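Side-chain contacts in protein YibA (Escherichia coli, PDB 1OYZ), which is of unknown function but is built, at least in part, of HEAT repeats, with an oxidoreductase activity only tentatively assigned: residues A[14-17]-A[18-22]; A[39-42]-A[43-47]; A[187-190]-A[191-195]; A[212-215]-A[216-220]. All coordinates share one frame; numbering follows the deposited sequence.

Contact 1: A[14-17]-A[18-22]; sequences YGLY and NQCKK
Tyr14 and Asn18 meet one helical turn apart, the amide of Asn18 standing over one face of the Tyr14 ring. Ring and amide planes are steeply inclined, 71° apart, so this is no flat stack: Asn18 OD1 comes within 3.3 Å of Tyr14 CE2, while Asn18 ND2 lies above the same ring, towards its rim. The side chain of Tyr14 leaves the helix with CG opposite the backbone N (chi1 -166°), whereas that of Asn18 turns back beside its own N, and these two choices bring the groups together. Tyr17 and Lys21 form the next pair along the helix. Lys21 CD sits over the face of the Tyr17 ring, 4.1 Å from its centroid, a CH-pi contact. With CG beside the backbone N and chi2 extended, Lys21 sets CD over the ring; the later bend at chi3 (71°) steers NZ to two waters. One lies 3.1 Å from Lys21 NZ and 3.0 Å from Tyr14 OH, with a weak bond from Asn18 ND2 as well; the other joins Lys21 NZ to Tyr17 OH, 2.9 Å from the hydroxyl and in the plane of its ring. Round the helix, Leu16 CD1 packs loosely on Cys20 SG (4.1 Å), and both residues rest on helix 37-50. Arg45 of that helix makes a cation-pi contact with the Tyr17 face opposite Lys21. The phenol is thus held between a lysine methylene and a guanidinium, and the two waters draw both tyrosine hydroxyls and the lysine ammonium into one hydrated polar cluster at the surface.

Contact 2: A[39-42]-A[43-47]; sequences KRIS and SARVL
Ile41 and Arg45 lie one turn apart on the partly exposed flank of helix 37-50, and their side chains meet lightly: Ile41 CG2 is 4.1 Å from Arg45 CG. Beyond that point the arginine bends at chi3 (60°) and swings its guanidinium away from the isoleucine. Its NH2 donates to a water 3.1 Å off, lying at the edge of the guanidinium in its plane, and that water also approaches Ser42 OG. The packed side is quite different. Here small side chains sit close against the carbonyls of the preceding turn: Ala44 CB is 3.4 Å from Arg40 O, and Val46 CG2 is 3.3 Å from Ser42 O. Both serines are buried, yet each hydroxyl has a partner. Ser42 OG, turned beside its own backbone N (chi1 -69°), bonds to Leu38 O of the same helix, while Ser43 OG points the other way and bonds to Leu28 O of helix 25-31. Ala44 faces Ile73, Phe76 and Ile77 of helix 68-80. Small residues packed against helices 14-21, 25-31 and 68-80, with one water between Arg45 and Ser42 and the guanidinium against Tyr17 on the looser side, fit layered helices as in an alpha-solenoid of HEAT type.

Contact 3: A[187-190]-A[191-195]; sequences KYDN and SDIRD
The carboxylate of Asp189 and the guanidinium of Arg194 are nearly coplanar, 13° apart, and meet edge to edge. Arg194 grips side-on with two nitrogens, one to each oxygen: NE lies 2.9 Å from Asp189 OD1 and NH2 lies 2.6 Å from Asp189 OD2. Both oxygens use their syn lone pairs, and a third, weak bond from NE to OD2 completes the salt bridge. Over one face of the carboxylate lies the aliphatic CD of Arg219, which comes from just past the end of helix 206-218. The Arg194 chain is extended from CG to NE, and this length lets it reach back past the helix start to Asp189 in the loop. Beside the bridge, the amide of Asn190 turns into the first turn of the helix. Its CG takes the crowded position between backbone N and carbonyl carbon (chi1 61°), from which OD1 accepts from Ile193 N at 2.8 Å. That donor approaches tilted 29° from the carbonyl plane. Asn190 ND2 faces Ile193 CG2 (3.6 Å). Tyr188, just before in the chain, leans its side chain towards Ile161 and Leu164 of helix 161-168. Lys187 closes helix 173-186 with a Schellman motif, and Asn190 opens helix 191-200 as its N-cap: a four-residue turn between two helices, with an ion pair bracing loop to helix, consistent with the tight turns between helices of a HEAT-like solenoid.

Contact 4: A[212-215]-A[216-220]; sequences AIIG and LSYRK
Tyr218 leans back over the carbonyl of Ile214, one turn earlier in helix 206-218. Starting at the backbone, Tyr218 CB lies 3.6 Å from Ile214 O and CG is about as far. Tyr218 CD1 comes much closer, 3.0 Å from Ile214 O, which sits at the ring edge near the ring plane. The same CD1 also meets the end of the isoleucine, 3.7 Å from Ile214 CD1. CE1, still touching that methyl, is the last ring atom to meet segment 212-215, with CZ and OH lying beyond it. The side chain turns beside the backbone N (chi1 -84°), which swings the ring edge over the preceding turn, and the Tyr218 side chain also touches Glu243 and Glu247 of helix 239-248. The crossing of the Ile214 side chain with the ring is oblique. On the buried flank, Ser217 folds its hydroxyl back on its own helix: OG donates to Ile213 O at 2.7 Å. The backbone N of Ser217 reaches the same oxygen at 2.9 Å, from the opposite face of the carbonyl plane. Further round, Leu216 CG rests 3.4 Å from Ala212 O and packs its side chain on Phe197 of helix 191-200. Lys220 then ends the helix in a Schellman motif, with NZ bonded to Tyr218 O and to Glu247 O. Ile213 O takes two donors, and the one from Ser217 OG satisfies the hydroxyl within its own helix, so the polar group is already bonded where its side chain packs on Ala244 and Val224.

Overall arrangement
The four contacts fall into two pairs, on opposite sides of the chain's centre and 41 to 46 Å apart between centres. Contacts 1 and 2 lie on neighbouring helices that touch, the first at the surface and rich in aromatic rings and waters, the second partly buried, with small side chains and serines bonded to carbonyls of their own or a neighbouring helix. Contacts 3 and 4 also touch, their centres about 10 Å apart, and belong to successive helices 191-200 and 206-218: a surface helix start held by charge and capping, and a largely buried helix end held by backbone bonds, apolar packing and one serine-to-carbonyl bond. Arginines span both joins, Arg45 and Arg219.

Contact 1: A[14-17]-A[18-22]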
loop_
_atom_site.group_PDB
_atom_site.type_symbol
_atom_site.label_atom_id
_atom_site.label_comp_id
_atom_site.label_asym_id
_atom_site.label_seq_id
_atom_site.Cartn_x
_atom_site.Cartn_y
_atom_site.Cartn_z
ATOM N N TYR A 14 -11.466 3.989 -17.893
ATOM C CA TYR A 14 -11.002 5.166 -18.621
ATOM C C TYR A 14 -12.078 5.766 -19.527
ATOM O O TYR A 14 -12.349 6.968 -19.465
ATOM C CB TYR A 14 -9.745 4.827 -19.431
ATOM C CG TYR A 14 -9.010 6.048 -19.947
ATOM C CD1 TYR A 14 -8.514 7.019 -19.067
ATOM C CD2 TYR A 14 -8.806 6.231 -21.314
ATOM C CE1 TYR A 14 -7.827 8.145 -19.541
ATOM C CE2 TYR A 14 -8.121 7.350 -21.802
ATOM C CZ TYR A 14 -7.637 8.300 -20.914
ATOM O OH TYR A 14 -6.984 9.411 -21.416
ATOM N N GLY A 15 -12.693 4.926 -20.354
ATOM C CA GLY A 15 -13.736 5.394 -21.250
ATOM C C GLY A 15 -14.788 6.235 -20.546
ATOM O O GLY A 15 -15.114 7.347 -20.970
ATOM N N LEU A 16 -15.299 5.711 -19.445
ATOM C CA LEU A 16 -16.316 6.384 -18.660
ATOM C C LEU A 16 -15.754 7.651 -18.022
ATOM O O LEU A 16 -16.444 8.652 -17.874
ATOM C CB LEU A 16 -16.831 5.418 -17.590
ATOM C CG LEU A 16 -18.090 5.749 -16.774
ATOM C CD1 LEU A 16 -17.674 6.369 -15.497
ATOM C CD2 LEU A 16 -19.052 6.650 -17.535
ATOM N N TYR A 17 -14.493 7.600 -17.649
ATOM C CA TYR A 17 -13.860 8.748 -17.031
ATOM C C TYR A 17 -13.813 9.914 -18.045
ATOM O O TYR A 17 -14.127 11.069 -17.698
ATOM C CB TYR A 17 -12.476 8.342 -16.556
ATOM C CG TYR A 17 -11.564 9.485 -16.211
ATOM C CD1 TYR A 17 -11.769 10.247 -15.068
ATOM C CD2 TYR A 17 -10.444 9.755 -17.007
ATOM C CE1 TYR A 17 -10.875 11.248 -14.698
ATOM C CE2 TYR A 17 -9.540 10.752 -16.667
ATOM C CZ TYR A 17 -9.759 11.489 -15.507
ATOM O OH TYR A 17 -8.843 12.425 -15.143
ATOM N N ASN A 18 -13.462 9.599 -19.291
ATOM C CA ASN A 18 -13.424 10.610 -20.354
ATOM C C ASN A 18 -14.814 11.149 -20.622
ATOM O O ASN A 18 -14.964 12.323 -20.929
ATOM C CB ASN A 18 -12.869 10.041 -21.655
ATOM C CG ASN A 18 -11.388 9.819 -21.605
ATOM O OD1 ASN A 18 -10.841 9.122 -22.447
ATOM N ND2 ASN A 18 -10.721 10.410 -20.623
ATOM N N GLN A 19 -15.841 10.312 -20.522
ATOM C CA GLN A 19 -17.189 10.833 -20.738
ATOM C C GLN A 19 -17.517 11.868 -19.669
ATOM O O GLN A 19 -18.069 12.921 -19.979
ATOM C CB GLN A 19 -18.251 9.736 -20.660
ATOM C CG GLN A 19 -18.541 9.010 -21.950
ATOM C CD GLN A 19 -19.695 8.035 -21.790
ATOM O OE1 GLN A 19 -19.639 7.123 -20.968
ATOM N NE2 GLN A 19 -20.751 8.236 -22.559
ATOM N N CYS A 20 -17.189 11.550 -18.409
ATOM C CA CYS A 20 -17.460 12.441 -17.288
ATOM C C CYS A 20 -16.803 13.792 -17.475
ATOM O O CYS A 20 -17.366 14.818 -17.089
ATOM C CB CYS A 20 -16.980 11.819 -15.963
ATOM S SG CYS A 20 -18.011 10.462 -15.314
ATOM N N LYS A 21 -15.608 13.797 -18.051
ATOM C CA LYS A 21 -14.886 15.041 -18.290
ATOM C C LYS A 21 -15.657 16.016 -19.182
ATOM O O LYS A 21 -15.466 17.228 -19.068
ATOM C CB LYS A 21 -13.504 14.754 -18.886
ATOM C CG LYS A 21 -12.577 14.138 -17.854
ATOM C CD LYS A 21 -11.227 13.690 -18.404
ATOM C CE LYS A 21 -10.333 14.846 -18.765
ATOM N NZ LYS A 21 -8.949 14.327 -19.023
ATOM N N LYS A 22 -16.536 15.506 -20.048
ATOM C CA LYS A 22 -17.318 16.388 -20.921
ATOM C C LYS A 22 -18.366 17.187 -20.156
ATOM O O LYS A 22 -18.867 18.181 -20.662
ATOM C CB LYS A 22 -18.034 15.591 -22.020
ATOM C CG LYS A 22 -17.112 15.024 -23.086
ATOM C CD LYS A 22 -17.883 14.294 -24.174
ATOM C CE LYS A 22 -16.948 13.383 -24.962
ATOM N NZ LYS A 22 -16.326 12.331 -24.079
HETATM O O HOH W 1 -8.566 11.874 -20.909
HETATM O O HOH W 2 -6.916 13.143 -17.167
#

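Contact 2: A[39-42]-A[43-47]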
loop_
_atom_site.group_PDB
_atom_site.type_symbol
_atom_site.label_atom_id
_atom_site.label_comp_id
_atom_site.label_asym_id
_atom_site.label_seq_id
_atom_site.Cartn_x
_atom_site.Cartn_y
_atom_site.Cartn_z
ATOM N N LYS A 39 -20.047 5.477 -10.868
ATOM C CA LYS A 39 -20.460 6.775 -11.364
ATOM C C LYS A 39 -20.020 7.872 -10.400
ATOM O O LYS A 39 -19.540 8.926 -10.811
ATOM C CB LYS A 39 -21.983 6.837 -11.567
ATOM C CG LYS A 39 -22.427 6.473 -12.974
ATOM C CD LYS A 39 -23.804 7.026 -13.285
ATOM C CE LYS A 39 -24.161 6.831 -14.757
ATOM N NZ LYS A 39 -25.533 7.369 -15.103
ATOM N N ARG A 40 -20.170 7.625 -9.110
ATOM C CA ARG A 40 -19.778 8.624 -8.119
ATOM C C ARG A 40 -18.268 8.869 -8.114
ATOM O O ARG A 40 -17.790 9.994 -7.994
ATOM C CB ARG A 40 -20.230 8.162 -6.731
ATOM C CG ARG A 40 -21.739 8.194 -6.560
ATOM C CD ARG A 40 -22.165 7.973 -5.111
ATOM N NE ARG A 40 -22.308 6.558 -4.810
ATOM C CZ ARG A 40 -21.336 5.782 -4.368
ATOM N NH1 ARG A 40 -20.127 6.286 -4.149
ATOM N NH2 ARG A 40 -21.561 4.488 -4.178
ATOM N N ILE A 41 -17.518 7.798 -8.231
ATOM C CA ILE A 41 -16.074 7.885 -8.213
ATOM C C ILE A 41 -15.502 8.603 -9.444
ATOM O O ILE A 41 -14.607 9.468 -9.330
ATOM C CB ILE A 41 -15.507 6.479 -8.124
ATOM C CG1 ILE A 41 -15.817 5.932 -6.728
ATOM C CG2 ILE A 41 -14.026 6.475 -8.531
ATOM C CD1 ILE A 41 -15.589 4.426 -6.575
ATOM N N SER A 42 -16.007 8.210 -10.612
ATOM C CA SER A 42 -15.565 8.768 -11.883
ATOM C C SER A 42 -15.753 10.278 -11.862
ATOM O O SER A 42 -14.821 11.042 -12.174
ATOM C CB SER A 42 -16.361 8.132 -13.028
ATOM O OG SER A 42 -16.000 6.757 -13.189
ATOM N N SER A 43 -16.956 10.700 -11.483
ATOM C CA SER A 43 -17.284 12.118 -11.376
ATOM C C SER A 43 -16.286 12.799 -10.435
ATOM O O SER A 43 -15.677 13.813 -10.772
ATOM C CB SER A 43 -18.710 12.278 -10.835
ATOM O OG SER A 43 -18.947 13.622 -10.428
ATOM N N ALA A 44 -16.111 12.223 -9.252
ATOM C CA ALA A 44 -15.179 12.775 -8.277
ATOM C C ALA A 44 -13.767 12.848 -8.847
ATOM O O ALA A 44 -13.033 13.790 -8.572
ATOM C CB ALA A 44 -15.191 11.916 -6.998
ATOM N N ARG A 45 -13.367 11.854 -9.632
ATOM C CA ARG A 45 -12.016 11.883 -10.204
ATOM C C ARG A 45 -11.887 13.109 -11.113
ATOM O O ARG A 45 -10.878 13.792 -11.078
ATOM C CB ARG A 45 -11.707 10.607 -11.017
ATOM C CG ARG A 45 -11.555 9.307 -10.193
ATOM C CD ARG A 45 -11.192 8.089 -11.081
ATOM N NE ARG A 45 -9.915 8.291 -11.785
ATOM C CZ ARG A 45 -9.609 7.764 -12.978
ATOM N NH1 ARG A 45 -8.425 8.010 -13.526
ATOM N NH2 ARG A 45 -10.478 6.992 -13.631
ATOM N N VAL A 46 -12.912 13.394 -11.910
ATOM C CA VAL A 46 -12.835 14.549 -12.790
ATOM C C VAL A 46 -12.724 15.783 -11.922
ATOM O O VAL A 46 -11.957 16.707 -12.223
ATOM C CB VAL A 46 -14.066 14.675 -13.693
ATOM C CG1 VAL A 46 -13.882 15.838 -14.654
ATOM C CG2 VAL A 46 -14.287 13.386 -14.447
ATOM N N LEU A 47 -13.461 15.782 -10.815
ATOM C CA LEU A 47 -13.403 16.934 -9.910
ATOM C C LEU A 47 -12.000 17.094 -9.304
ATOM O O LEU A 47 -11.491 18.213 -9.198
ATOM C CB LEU A 47 -14.485 16.822 -8.807
ATOM C CG LEU A 47 -15.923 16.949 -9.355
ATOM C CD1 LEU A 47 -16.983 16.867 -8.271
ATOM C CD2 LEU A 47 -16.013 18.271 -10.047
HETATM O O HOH W 3 -13.477 6.434 -13.015
#

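Contact 3: A[187-190]-A[191-195]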
loop_
_atom_site.group_PDB
_atom_site.type_symbol
_atom_site.label_atom_id
_atom_site.label_comp_id
_atom_site.label_asym_id
_atom_site.label_seq_id
_atom_site.Cartn_x
_atom_site.Cartn_y
_atom_site.Cartn_z
ATOM N N LYS A 187 13.999 -0.937 4.272
ATOM C CA LYS A 187 15.127 -1.695 4.801
ATOM C C LYS A 187 15.263 -1.575 6.313
ATOM O O LYS A 187 16.363 -1.527 6.848
ATOM C CB LYS A 187 16.428 -1.256 4.116
ATOM C CG LYS A 187 16.439 -1.511 2.605
ATOM C CD LYS A 187 17.741 -1.056 1.972
ATOM C CE LYS A 187 17.660 -1.054 0.452
ATOM N NZ LYS A 187 19.004 -0.768 -0.111
ATOM N N TYR A 188 14.131 -1.523 6.999
ATOM C CA TYR A 188 14.138 -1.446 8.443
ATOM C C TYR A 188 14.577 -2.811 8.977
ATOM O O TYR A 188 14.192 -3.849 8.441
ATOM C CB TYR A 188 12.739 -1.105 8.943
ATOM C CG TYR A 188 12.295 0.293 8.591
ATOM C CD1 TYR A 188 10.940 0.637 8.599
ATOM C CD2 TYR A 188 13.232 1.287 8.269
ATOM C CE1 TYR A 188 10.525 1.933 8.292
ATOM C CE2 TYR A 188 12.830 2.580 7.960
ATOM C CZ TYR A 188 11.474 2.903 7.973
ATOM O OH TYR A 188 11.069 4.189 7.647
ATOM N N ASP A 189 15.378 -2.820 10.030
ATOM C CA ASP A 189 15.833 -4.094 10.556
ATOM C C ASP A 189 16.153 -4.067 12.045
ATOM O O ASP A 189 16.719 -3.109 12.567
ATOM C CB ASP A 189 17.045 -4.566 9.734
ATOM C CG ASP A 189 17.471 -5.994 10.053
ATOM O OD1 ASP A 189 16.650 -6.789 10.580
ATOM O OD2 ASP A 189 18.641 -6.322 9.747
ATOM N N ASN A 190 15.734 -5.127 12.720
ATOM C CA ASN A 190 15.971 -5.313 14.140
ATOM C C ASN A 190 15.529 -6.726 14.499
ATOM O O ASN A 190 14.859 -7.415 13.714
ATOM C CB ASN A 190 15.239 -4.269 15.004
ATOM C CG ASN A 190 13.734 -4.311 14.849
ATOM O OD1 ASN A 190 13.094 -5.347 15.002
ATOM N ND2 ASN A 190 13.157 -3.156 14.563
ATOM N N SER A 191 15.913 -7.164 15.683
ATOM C CA SER A 191 15.593 -8.512 16.102
ATOM C C SER A 191 14.099 -8.821 15.981
ATOM O O SER A 191 13.719 -9.897 15.538
ATOM C CB SER A 191 16.085 -8.717 17.533
ATOM O OG SER A 191 15.582 -9.930 18.043
ATOM N N ASP A 192 13.256 -7.864 16.361
ATOM C CA ASP A 192 11.823 -8.061 16.301
ATOM C C ASP A 192 11.266 -8.313 14.904
ATOM O O ASP A 192 10.399 -9.166 14.713
ATOM C CB ASP A 192 11.101 -6.865 16.922
ATOM C CG ASP A 192 11.408 -6.695 18.406
ATOM O OD1 ASP A 192 12.567 -6.369 18.774
ATOM O OD2 ASP A 192 10.472 -6.891 19.198
ATOM N N ILE A 193 11.751 -7.560 13.927
ATOM C CA ILE A 193 11.270 -7.714 12.566
ATOM C C ILE A 193 11.779 -9.041 12.020
ATOM O O ILE A 193 11.042 -9.783 11.379
ATOM C CB ILE A 193 11.713 -6.522 11.674
ATOM C CG1 ILE A 193 13.226 -6.453 11.564
ATOM C CG2 ILE A 193 11.209 -5.215 12.264
ATOM C CD1 ILE A 193 13.791 -7.315 10.423
ATOM N N ARG A 194 13.030 -9.369 12.286
ATOM C CA ARG A 194 13.506 -10.643 11.801
ATOM C C ARG A 194 12.671 -11.773 12.379
ATOM O O ARG A 194 12.183 -12.640 11.641
ATOM C CB ARG A 194 14.970 -10.817 12.134
ATOM C CG ARG A 194 15.813 -10.087 11.166
ATOM C CD ARG A 194 17.243 -10.318 11.435
ATOM N NE ARG A 194 18.048 -9.345 10.723
ATOM C CZ ARG A 194 19.349 -9.474 10.519
ATOM N NH1 ARG A 194 19.983 -10.551 10.975
ATOM N NH2 ARG A 194 20.007 -8.530 9.862
ATOM N N ASP A 195 12.460 -11.754 13.693
ATOM C CA ASP A 195 11.670 -12.818 14.294
ATOM C C ASP A 195 10.258 -12.834 13.712
ATOM O O ASP A 195 9.689 -13.909 13.503
ATOM C CB ASP A 195 11.642 -12.695 15.837
ATOM C CG ASP A 195 13.050 -12.778 16.462
ATOM O OD1 ASP A 195 13.920 -13.451 15.873
ATOM O OD2 ASP A 195 13.287 -12.178 17.544
#

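Contact 4: A[212-215]-A[216-220]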
loop_
_atom_site.group_PDB
_atom_site.type_symbol
_atom_site.label_atom_id
_atom_site.label_comp_id
_atom_site.label_asym_id
_atom_site.label_seq_id
_atom_site.Cartn_x
_atom_site.Cartn_y
_atom_site.Cartn_z
ATOM N N ALA A 212 8.391 -12.268 3.423
ATOM C CA ALA A 212 9.215 -12.708 4.562
ATOM C C ALA A 212 10.508 -13.324 4.015
ATOM O O ALA A 212 11.612 -13.040 4.495
ATOM C CB ALA A 212 8.441 -13.737 5.407
ATOM N N ILE A 213 10.364 -14.155 2.996
ATOM C CA ILE A 213 11.520 -14.774 2.367
ATOM C C ILE A 213 12.472 -13.740 1.786
ATOM O O ILE A 213 13.694 -13.811 2.002
ATOM C CB ILE A 213 11.087 -15.744 1.251
ATOM C CG1 ILE A 213 10.396 -16.955 1.893
ATOM C CG2 ILE A 213 12.307 -16.171 0.427
ATOM C CD1 ILE A 213 9.644 -17.819 0.959
ATOM N N ILE A 214 11.947 -12.757 1.053
ATOM C CA ILE A 214 12.873 -11.769 0.488
ATOM C C ILE A 214 13.428 -10.914 1.628
ATOM O O ILE A 214 14.602 -10.550 1.639
ATOM C CB ILE A 214 12.214 -10.870 -0.629
ATOM C CG1 ILE A 214 11.765 -9.561 -0.061
ATOM C CG2 ILE A 214 11.017 -11.559 -1.277
ATOM C CD1 ILE A 214 12.761 -8.485 -0.357
ATOM N N GLY A 215 12.584 -10.606 2.605
ATOM C CA GLY A 215 13.057 -9.809 3.722
ATOM C C GLY A 215 14.173 -10.507 4.500
ATOM O O GLY A 215 15.211 -9.898 4.813
ATOM N N LEU A 216 13.980 -11.783 4.808
ATOM C CA LEU A 216 15.005 -12.494 5.565
ATOM C C LEU A 216 16.254 -12.667 4.725
ATOM O O LEU A 216 17.356 -12.514 5.226
ATOM C CB LEU A 216 14.484 -13.850 6.064
ATOM C CG LEU A 216 13.489 -13.655 7.214
ATOM C CD1 LEU A 216 12.719 -14.922 7.528
ATOM C CD2 LEU A 216 14.254 -13.184 8.434
ATOM N N SER A 217 16.103 -12.960 3.438
ATOM C CA SER A 217 17.299 -13.138 2.630
ATOM C C SER A 217 18.125 -11.842 2.490
ATOM O O SER A 217 19.343 -11.873 2.605
ATOM C CB SER A 217 16.931 -13.701 1.256
ATOM O OG SER A 217 16.076 -14.805 1.383
ATOM N N TYR A 218 17.487 -10.704 2.244
ATOM C CA TYR A 218 18.271 -9.482 2.137
ATOM C C TYR A 218 19.043 -9.251 3.442
ATOM O O TYR A 218 20.180 -8.774 3.431
ATOM C CB TYR A 218 17.372 -8.281 1.790
ATOM C CG TYR A 218 17.115 -8.179 0.297
ATOM C CD1 TYR A 218 16.399 -9.179 -0.387
ATOM C CD2 TYR A 218 17.637 -7.114 -0.450
ATOM C CE1 TYR A 218 16.215 -9.122 -1.781
ATOM C CE2 TYR A 218 17.464 -7.050 -1.843
ATOM C CZ TYR A 218 16.756 -8.054 -2.503
ATOM O OH TYR A 218 16.615 -8.000 -3.878
ATOM N N ARG A 219 18.422 -9.619 4.556
ATOM C CA ARG A 219 19.031 -9.491 5.875
ATOM C C ARG A 219 20.067 -10.601 6.141
ATOM O O ARG A 219 20.643 -10.643 7.228
ATOM C CB ARG A 219 17.953 -9.562 6.967
ATOM C CG ARG A 219 16.707 -8.700 6.730
ATOM C CD ARG A 219 16.960 -7.252 7.068
ATOM N NE ARG A 219 16.000 -6.329 6.447
ATOM C CZ ARG A 219 14.683 -6.329 6.646
ATOM N NH1 ARG A 219 14.129 -7.217 7.459
ATOM N NH2 ARG A 219 13.923 -5.422 6.033
ATOM N N LYS A 220 20.284 -11.519 5.192
ATOM C CA LYS A 220 21.280 -12.585 5.385
ATOM C C LYS A 220 21.002 -13.471 6.625
ATOM O O LYS A 220 21.924 -13.962 7.276
ATOM C CB LYS A 220 22.669 -11.955 5.542
ATOM C CG LYS A 220 22.992 -10.860 4.514
ATOM C CD LYS A 220 23.696 -11.434 3.284
ATOM C CE LYS A 220 23.819 -10.410 2.143
ATOM N NZ LYS A 220 22.484 -10.111 1.516
#